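Local coordinates for protein gamma-glutamyltransferase 1 Threonine peptidase. MEROPS family T03 (Pseudomonas nitroreducens, PDB 7D9E) that forms the large subunit of a gamma-glutamyltranspeptidase that probably transfers gamma-glutamyl groups, an activity used in theanine synthesis, at residues 62-67 with 152-157; 157-163 with 193-199; 309-313 with 340-344. All coordinates share one frame; numbering follows the deposited sequence.

Contact 1: 62-67 with 152-157; sequences FTLAVT and PAIGYA
The Tyr156 ring meets two threonine methyls obliquely. Thr67 CG2 sits 4.0 Å from Tyr156 CG. Thr63 CG2 lies 3.9 Å from Tyr156 CD2. Tyr38 of helix 37-48 also meets this ring. A chi1 of -70° swings the Thr63 hydroxyl beside its backbone N, where it is hydrogen-bonded to Ala59 O one turn earlier, and leaves CG2 to face the tyrosine. The hydroxyl of Thr67 likewise goes elsewhere, to Asp36.

Val66 spreads its two methyls over the second helix. Val66 CG1 lies 3.5 Å from Ala157 N and also packs on Tyr156 CB. Val66 CG2 rests 3.5 Å from Ala153 O. Thr63 and Ala153 are the closest CA pair, 4.2 Å apart. The alanine methyl presses on the first helix, with Ala153 CB 3.4 Å from Phe62 O and in contact with Phe62 CB. The Phe62 ring leads away toward Ile74 and Leu206.

The segments 62-67 and 152-157, on helices 53-67 and 146-159, run nearly parallel, 12° apart with axes 8.1 Å from each other. Replacing Thr63 by alanine removes both branches; the Tyr156 ring would probably lose its CG2 support and Ala59 O a partner. No hydrogen bond joins the two segments. The threonine hydroxyls are satisfied elsewhere, so this helix pair is held by apolar packing and close fit.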
loop_
_atom_site.group_PDB
_atom_site.type_symbol
_atom_site.label_atom_id
_atom_site.label_comp_id
_atom_site.label_asym_id
_atom_site.label_seq_id
_atom_site.Cartn_x
_atom_site.Cartn_y
_atom_site.Cartn_z
ATOM N N PHE A 62 13.848 -5.607 4.091
ATOM C CA PHE A 62 14.177 -6.197 5.389
ATOM C C PHE A 62 14.603 -5.130 6.385
ATOM O O PHE A 62 14.293 -5.239 7.580
ATOM C CB PHE A 62 15.228 -7.294 5.244
ATOM C CG PHE A 62 14.685 -8.600 4.723
ATOM C CD1 PHE A 62 13.810 -9.353 5.475
ATOM C CD2 PHE A 62 15.070 -9.068 3.477
ATOM C CE1 PHE A 62 13.329 -10.587 4.998
ATOM C CE2 PHE A 62 14.598 -10.293 2.993
ATOM C CZ PHE A 62 13.710 -11.030 3.742
ATOM N N THR A 63 15.276 -4.066 5.918
ATOM C CA THR A 63 15.666 -2.985 6.826
ATOM C C THR A 63 14.443 -2.338 7.456
ATOM O O THR A 63 14.389 -2.154 8.680
ATOM C CB THR A 63 16.507 -1.939 6.095
ATOM O OG1 THR A 63 17.783 -2.505 5.777
ATOM C CG2 THR A 63 16.760 -0.731 6.979
ATOM N N LEU A 64 13.435 -2.018 6.640
ATOM C CA LEU A 64 12.237 -1.381 7.172
ATOM C C LEU A 64 11.411 -2.316 8.050
ATOM O O LEU A 64 10.645 -1.834 8.896
ATOM C CB LEU A 64 11.403 -0.826 6.024
ATOM C CG LEU A 64 12.088 0.252 5.182
ATOM C CD1 LEU A 64 11.295 0.573 3.905
ATOM C CD2 LEU A 64 12.295 1.513 6.003
ATOM N N ALA A 65 11.545 -3.637 7.877
ATOM C CA ALA A 65 10.926 -4.590 8.786
ATOM C C ALA A 65 11.494 -4.469 10.193
ATOM O O ALA A 65 10.850 -4.905 11.161
ATOM C CB ALA A 65 11.119 -5.998 8.237
ATOM N N VAL A 66 12.679 -3.869 10.321
ATOM C CA VAL A 66 13.281 -3.556 11.604
ATOM C C VAL A 66 12.979 -2.123 12.032
ATOM O O VAL A 66 12.523 -1.883 13.152
ATOM C CB VAL A 66 14.803 -3.804 11.547
ATOM C CG1 VAL A 66 15.438 -3.436 12.880
ATOM C CG2 VAL A 66 15.107 -5.244 11.173
ATOM N N THR A 67 13.231 -1.153 11.153
ATOM C CA THR A 67 13.207 0.252 11.535
ATOM C C THR A 67 11.848 0.912 11.391
ATOM O O THR A 67 11.672 2.013 11.923
ATOM C CB THR A 67 14.248 1.060 10.739
ATOM O OG1 THR A 67 13.860 1.116 9.359
ATOM C CG2 THR A 67 15.632 0.432 10.874
ATOM N N PRO A 152 22.405 -5.671 6.551
ATOM C CA PRO A 152 22.024 -4.365 7.108
ATOM C C PRO A 152 20.871 -4.460 8.093
ATOM O O PRO A 152 20.930 -3.882 9.185
ATOM C CB PRO A 152 21.637 -3.552 5.857
ATOM C CG PRO A 152 22.432 -4.169 4.755
ATOM C CD PRO A 152 22.417 -5.653 5.078
ATOM N N ALA A 153 19.809 -5.177 7.719
ATOM C CA ALA A 153 18.663 -5.323 8.607
ATOM C C ALA A 153 19.052 -6.020 9.900
ATOM O O ALA A 153 18.619 -5.624 10.989
ATOM C CB ALA A 153 17.564 -6.105 7.891
ATOM N N ILE A 154 19.858 -7.076 9.811
ATOM C CA ILE A 154 20.300 -7.750 11.028
ATOM C C ILE A 154 21.006 -6.764 11.947
ATOM O O ILE A 154 20.802 -6.769 13.168
ATOM C CB ILE A 154 21.203 -8.943 10.674
ATOM C CG1 ILE A 154 20.387 -10.035 9.980
ATOM C CG2 ILE A 154 21.872 -9.504 11.914
ATOM C CD1 ILE A 154 21.249 -10.996 9.181
ATOM N N GLY A 155 21.847 -5.899 11.371
ATOM C CA GLY A 155 22.576 -4.937 12.179
ATOM C C GLY A 155 21.668 -3.951 12.885
ATOM O O GLY A 155 21.856 -3.674 14.067
ATOM N N TYR A 156 20.655 -3.432 12.179
ATOM C CA TYR A 156 19.718 -2.506 12.818
ATOM C C TYR A 156 18.922 -3.197 13.910
ATOM O O TYR A 156 18.603 -2.574 14.933
ATOM C CB TYR A 156 18.781 -1.839 11.798
ATOM C CG TYR A 156 19.460 -0.749 11.007
ATOM C CD1 TYR A 156 19.956 0.391 11.637
ATOM C CD2 TYR A 156 19.633 -0.876 9.644
ATOM C CE1 TYR A 156 20.595 1.375 10.918
ATOM C CE2 TYR A 156 20.285 0.121 8.908
ATOM C CZ TYR A 156 20.746 1.229 9.553
ATOM O OH TYR A 156 21.390 2.215 8.845
ATOM N N ALA A 157 18.635 -4.498 13.753
ATOM C CA ALA A 157 17.944 -5.212 14.820
ATOM C C ALA A 157 18.854 -5.419 16.020
ATOM O O ALA A 157 18.424 -5.253 17.169
ATOM C CB ALA A 157 17.431 -6.563 14.309
#

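Contact 2: 157-163 with 193-199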
loop_
_atom_site.group_PDB
_atom_site.type_symbol
_atom_site.label_atom_id
_atom_site.label_comp_id
_atom_site.label_asym_id
_atom_site.label_seq_id
_atom_site.Cartn_x
_atom_site.Cartn_y
_atom_site.Cartn_z
ATOM N N ALA A 157 18.635 -4.498 13.753
ATOM C CA ALA A 157 17.944 -5.212 14.820
ATOM C C ALA A 157 18.854 -5.419 16.020
ATOM O O ALA A 157 18.424 -5.253 17.169
ATOM C CB ALA A 157 17.431 -6.563 14.309
ATOM N N GLN A 158 20.125 -5.762 15.784
ATOM C CA GLN A 158 21.052 -6.033 16.876
ATOM C C GLN A 158 21.437 -4.775 17.650
ATOM O O GLN A 158 21.457 -4.785 18.887
ATOM C CB GLN A 158 22.333 -6.673 16.318
ATOM C CG GLN A 158 22.169 -8.099 15.886
ATOM C CD GLN A 158 23.381 -8.609 15.133
ATOM O OE1 GLN A 158 24.285 -7.841 14.778
ATOM N NE2 GLN A 158 23.399 -9.904 14.878
ATOM N N THR A 159 21.820 -3.707 16.944
ATOM C CA THR A 159 22.418 -2.541 17.581
ATOM C C THR A 159 21.522 -1.313 17.579
ATOM O O THR A 159 21.872 -0.317 18.224
ATOM C CB THR A 159 23.779 -2.193 16.950
ATOM O OG1 THR A 159 23.642 -1.974 15.546
ATOM C CG2 THR A 159 24.773 -3.329 17.173
ATOM N N GLY A 160 20.402 -1.348 16.874
ATOM C CA GLY A 160 19.301 -0.432 17.090
ATOM C C GLY A 160 19.159 0.611 15.990
ATOM O O GLY A 160 19.999 0.760 15.099
ATOM N N PHE A 161 18.028 1.314 16.064
ATOM C CA PHE A 161 17.765 2.503 15.265
ATOM C C PHE A 161 17.054 3.511 16.171
ATOM O O PHE A 161 16.517 3.148 17.220
ATOM C CB PHE A 161 16.878 2.186 14.048
ATOM C CG PHE A 161 15.469 1.861 14.418
ATOM C CD1 PHE A 161 15.125 0.586 14.829
ATOM C CD2 PHE A 161 14.490 2.838 14.378
ATOM C CE1 PHE A 161 13.834 0.295 15.186
ATOM C CE2 PHE A 161 13.213 2.555 14.749
ATOM C CZ PHE A 161 12.878 1.285 15.162
ATOM N N LYS A 162 17.049 4.778 15.757
ATOM C CA LYS A 162 16.459 5.863 16.535
ATOM C C LYS A 162 14.971 6.000 16.207
ATOM O O LYS A 162 14.603 6.232 15.044
ATOM C CB LYS A 162 17.218 7.162 16.260
ATOM C CG LYS A 162 16.746 8.361 17.045
ATOM C CD LYS A 162 17.664 9.569 16.822
ATOM C CE LYS A 162 17.292 10.713 17.752
ATOM N NZ LYS A 162 17.702 12.044 17.212
ATOM N N VAL A 163 14.130 5.847 17.237
ATOM C CA VAL A 163 12.676 5.937 17.079
ATOM C C VAL A 163 12.278 7.374 16.752
ATOM O O VAL A 163 12.734 8.329 17.392
ATOM C CB VAL A 163 11.985 5.438 18.354
ATOM C CG1 VAL A 163 10.488 5.723 18.327
ATOM C CG2 VAL A 163 12.228 3.945 18.518
ATOM N N PRO A 193 10.407 7.999 21.741
ATOM C CA PRO A 193 10.831 8.922 20.689
ATOM C C PRO A 193 12.229 9.446 20.958
ATOM O O PRO A 193 12.545 9.892 22.067
ATOM C CB PRO A 193 9.774 10.031 20.745
ATOM C CG PRO A 193 9.229 9.968 22.119
ATOM C CD PRO A 193 9.259 8.521 22.504
ATOM N N GLY A 194 13.066 9.392 19.923
ATOM C CA GLY A 194 14.428 9.855 20.008
ATOM C C GLY A 194 15.419 8.861 20.561
ATOM O O GLY A 194 16.626 9.133 20.525
ATOM N N GLU A 195 14.964 7.716 21.060
ATOM C CA GLU A 195 15.831 6.752 21.723
ATOM C C GLU A 195 16.080 5.549 20.828
ATOM O O GLU A 195 15.276 5.238 19.955
ATOM C CB GLU A 195 15.207 6.301 23.045
ATOM C CG GLU A 195 14.724 7.484 23.887
ATOM C CD GLU A 195 14.782 7.232 25.374
ATOM O OE1 GLU A 195 14.704 6.053 25.778
ATOM O OE2 GLU A 195 14.854 8.222 26.136
ATOM N N VAL A 196 17.206 4.880 21.053
ATOM C CA VAL A 196 17.586 3.738 20.231
ATOM C C VAL A 196 16.850 2.504 20.723
ATOM O O VAL A 196 16.884 2.181 21.914
ATOM C CB VAL A 196 19.105 3.523 20.278
ATOM C CG1 VAL A 196 19.490 2.191 19.617
ATOM C CG2 VAL A 196 19.797 4.680 19.593
ATOM N N PHE A 197 16.196 1.807 19.789
ATOM C CA PHE A 197 15.378 0.630 20.062
ATOM C C PHE A 197 16.038 -0.566 19.398
ATOM O O PHE A 197 16.295 -0.531 18.188
ATOM C CB PHE A 197 13.976 0.883 19.509
ATOM C CG PHE A 197 13.002 -0.264 19.676
ATOM C CD1 PHE A 197 12.610 -0.690 20.937
ATOM C CD2 PHE A 197 12.436 -0.858 18.548
ATOM C CE1 PHE A 197 11.689 -1.741 21.066
ATOM C CE2 PHE A 197 11.509 -1.889 18.677
ATOM C CZ PHE A 197 11.142 -2.315 19.917
ATOM N N LYS A 198 16.335 -1.598 20.197
ATOM C CA LYS A 198 16.972 -2.823 19.736
ATOM C C LYS A 198 15.992 -3.985 19.776
ATOM O O LYS A 198 15.098 -4.044 20.624
ATOM C CB LYS A 198 18.196 -3.172 20.589
ATOM C CG LYS A 198 19.212 -2.035 20.671
ATOM C CD LYS A 198 20.391 -2.351 21.574
ATOM C CE LYS A 198 21.350 -1.170 21.632
ATOM N NZ LYS A 198 22.537 -1.458 22.487
ATOM N N GLN A 199 16.197 -4.936 18.871
ATOM C CA GLN A 199 15.288 -6.069 18.687
ATOM C C GLN A 199 16.080 -7.351 18.495
ATOM O O GLN A 199 16.191 -7.888 17.383
ATOM C CB GLN A 199 14.312 -5.822 17.536
ATOM C CG GLN A 199 13.568 -4.522 17.646
ATOM C CD GLN A 199 12.714 -4.216 16.439
ATOM O OE1 GLN A 199 11.641 -4.802 16.242
ATOM N NE2 GLN A 199 13.215 -3.340 15.588
#
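Phe161 and Phe197 form the hydrogen-bonded pair of a short antiparallel pairing, which five backbone hydrogen bonds hold together. Phe197 N gives a sound bond to Phe161 O at 2.9 Å, but the return bond from Phe161 N to Phe197 O is weak. Lys162 and Val196 follow as the non-hydrogen-bonded pair. Beyond the short strands, Val163 N binds Glu195 O, and Gly194 N binds Val163 O at 2.8 Å. At the other end, Gln199 N binds Ala157 O, also at 2.8 Å. This ties the last turn of helix 146-159 to the N-cap position of helix 200-212.

CA-H...O contacts supplement these bonds. Val196 CA approaches Phe161 O, and Gly160 CA approaches Phe197 O. Gly160, just after the helix, has positive phi (107°); a side chain there would clash with Val196 CG1.

The apolar contacts lie on the phenylalanine face. The two side chains lie side by side. A chi1 of 70° puts the Phe161 ring between its own backbone N and carbonyl carbon. From there Phe161 CE1 meets the edge of the Phe197 ring in its plane, 3.8 Å from Phe197 CD2. Val163 CG2 packs 3.7 Å from Phe197 CB. Gln199 NE2 lies at the edge of the Phe161 ring, while its hydrogen bond goes to Val66 O.

On the other face, the extended Lys162 chain passes over Gly194, with Lys162 CE 3.3 Å from Gly194 O. Beyond the strand, Lys198 runs its CH2 groups along the end of the helix, past Thr159 O.

Backbone bonds carry the pairing, one of them weak, with phenylalanines on the buried face and Lys162 and Val196 on the exposed face.

Contact 3: 309-313 with 340-344; sequences RVFAD and RAGEV
Arg309 NE binds Glu343 OE1 at 2.9 Å in a fairly straight salt bridge (162° at the hydrogen). The oxygen lies at the edge of the guanidinium, near its plane, and is met on its anti side and from out of the carboxylate plane. The two flat groups stand steeply to each other, at 76°. Water 1 closes a second path, accepting from Arg309 NH2 and donating to Glu343 OE1.

Arg340 lies across the same arginine. Arg309 CG sits over the centre of the Arg340 guanidinium, 3.5 Å above the plane. Arg340 NH2 donates to Arg309 O at 3.2 Å. That carbonyl also takes the helical bond from Asp313 N, and the two donors reach it from opposite faces. Asp313 OD1 is 3.2 Å from Arg340 NH2 but well out of the guanidinium plane, so no N-H points at the oxygen and the direct link is by charge. Water 2 accepts from Arg340 NE and lies 2.7 Å from Asp313 OD2.

The Arg340 chain, bent at chi2 and again at chi3 (-91°), brings Arg340 NH1 back to Glu343 OE2 at 2.8 Å. Glu343 therefore joins both arginines, one through each oxygen.

Farther out, Glu305 takes Arg309 NH1 in a salt bridge and Ser350 receives Arg309 NH2. Tyr336, Gln277 and Gly358 bind the Asp313 carboxylate, while Arg356 O accepts from Arg340 NH2.

Two arginines and two acids form a salt-bridge network between helices 297-317 and 334-343. Its alternating charges probably offset the cost of burying the two arginines close together.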
loop_
_atom_site.group_PDB
_atom_site.type_symbol
_atom_site.label_atom_id
_atom_site.label_comp_id
_atom_site.label_asym_id
_atom_site.label_seq_id
_atom_site.Cartn_x
_atom_site.Cartn_y
_atom_site.Cartn_z
ATOM N N ARG A 309 -18.012 7.154 -8.821
ATOM C CA ARG A 309 -18.260 6.040 -9.730
ATOM C C ARG A 309 -17.223 4.943 -9.535
ATOM O O ARG A 309 -17.550 3.753 -9.600
ATOM C CB ARG A 309 -18.258 6.543 -11.175
ATOM C CG ARG A 309 -19.593 7.116 -11.634
ATOM C CD ARG A 309 -19.750 8.549 -11.146
ATOM N NE ARG A 309 -21.110 9.037 -11.353
ATOM C CZ ARG A 309 -21.515 10.269 -11.066
ATOM N NH1 ARG A 309 -20.657 11.137 -10.565
ATOM N NH2 ARG A 309 -22.781 10.616 -11.256
ATOM N N VAL A 310 -15.975 5.324 -9.292
ATOM C CA VAL A 310 -14.903 4.367 -9.036
ATOM C C VAL A 310 -15.221 3.521 -7.814
ATOM O O VAL A 310 -15.073 2.290 -7.823
ATOM C CB VAL A 310 -13.569 5.119 -8.878
ATOM C CG1 VAL A 310 -12.472 4.184 -8.377
ATOM C CG2 VAL A 310 -13.184 5.752 -10.180
ATOM N N PHE A 311 -15.664 4.162 -6.725
ATOM C CA PHE A 311 -15.915 3.389 -5.520
ATOM C C PHE A 311 -17.199 2.581 -5.623
ATOM O O PHE A 311 -17.313 1.535 -4.974
ATOM C CB PHE A 311 -15.897 4.284 -4.290
ATOM C CG PHE A 311 -14.505 4.517 -3.771
ATOM C CD1 PHE A 311 -13.931 3.614 -2.891
ATOM C CD2 PHE A 311 -13.753 5.603 -4.208
ATOM C CE1 PHE A 311 -12.637 3.802 -2.432
ATOM C CE2 PHE A 311 -12.440 5.793 -3.747
ATOM C CZ PHE A 311 -11.900 4.901 -2.856
ATOM N N ALA A 312 -18.164 3.028 -6.432
ATOM C CA ALA A 312 -19.339 2.186 -6.663
ATOM C C ALA A 312 -18.944 0.851 -7.285
ATOM O O ALA A 312 -19.435 -0.210 -6.866
ATOM C CB ALA A 312 -20.347 2.901 -7.563
ATOM N N ASP A 313 -18.054 0.885 -8.284
ATOM C CA ASP A 313 -17.621 -0.332 -8.959
ATOM C C ASP A 313 -16.745 -1.188 -8.050
ATOM O O ASP A 313 -16.854 -2.427 -8.049
ATOM C CB ASP A 313 -16.823 0.019 -10.213
ATOM C CG ASP A 313 -17.680 0.521 -11.354
ATOM O OD1 ASP A 313 -18.915 0.605 -11.197
ATOM O OD2 ASP A 313 -17.110 0.819 -12.432
ATOM N N ARG A 340 -19.232 6.192 -18.161
ATOM C CA ARG A 340 -19.159 6.634 -16.773
ATOM C C ARG A 340 -18.731 8.091 -16.688
ATOM O O ARG A 340 -19.197 8.827 -15.813
ATOM C CB ARG A 340 -18.200 5.744 -15.977
ATOM C CG ARG A 340 -18.676 4.312 -15.899
ATOM C CD ARG A 340 -19.921 4.197 -15.039
ATOM N NE ARG A 340 -19.615 3.923 -13.634
ATOM C CZ ARG A 340 -20.532 3.826 -12.678
ATOM N NH1 ARG A 340 -21.814 4.035 -12.946
ATOM N NH2 ARG A 340 -20.163 3.504 -11.450
ATOM N N ALA A 341 -17.843 8.522 -17.590
ATOM C CA ALA A 341 -17.450 9.926 -17.627
ATOM C C ALA A 341 -18.650 10.817 -17.889
ATOM O O ALA A 341 -18.715 11.939 -17.374
ATOM C CB ALA A 341 -16.405 10.152 -18.713
ATOM N N GLY A 342 -19.606 10.343 -18.686
ATOM C CA GLY A 342 -20.803 11.115 -18.955
ATOM C C GLY A 342 -21.648 11.394 -17.736
ATOM O O GLY A 342 -22.443 12.347 -17.752
ATOM N N GLU A 343 -21.492 10.594 -16.675
ATOM C CA GLU A 343 -22.273 10.769 -15.459
ATOM C C GLU A 343 -21.755 11.910 -14.597
ATOM O O GLU A 343 -22.498 12.421 -13.751
ATOM C CB GLU A 343 -22.206 9.507 -14.594
ATOM C CG GLU A 343 -22.809 8.262 -15.215
ATOM C CD GLU A 343 -22.812 7.088 -14.249
ATOM O OE1 GLU A 343 -22.793 7.304 -13.003
ATOM O OE2 GLU A 343 -22.812 5.942 -14.731
ATOM N N VAL A 344 -20.488 12.290 -14.773
ATOM C CA VAL A 344 -19.886 13.323 -13.944
ATOM C C VAL A 344 -20.656 14.623 -14.104
ATOM O O VAL A 344 -20.895 15.098 -15.223
ATOM C CB VAL A 344 -18.411 13.498 -14.327
ATOM C CG1 VAL A 344 -17.837 14.779 -13.714
ATOM C CG2 VAL A 344 -17.612 12.282 -13.883
HETATM O O HOH W 1 -24.979 8.616 -11.366
HETATM O O HOH W 2 -16.798 3.503 -12.824
#

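In the fold
Contacts 1 and 2 are neighbours, with centres 10 Å apart; both use helix 146-159 and share Ala157. Contact 1 is a buried, apolar helix pair without a cross-segment hydrogen bond. Contact 2 is partly buried, and backbone bonds do most of its joining throughout. The two meet directly: the Gln199 amide and the Phe161 ring reach the end of helix 53-67. Contact 3 lies about 43 Å from contact 1 and 47 Å from contact 2, between centres, on the opposite side of the chain's centre. It too is buried, but charged side chains and waters fill it.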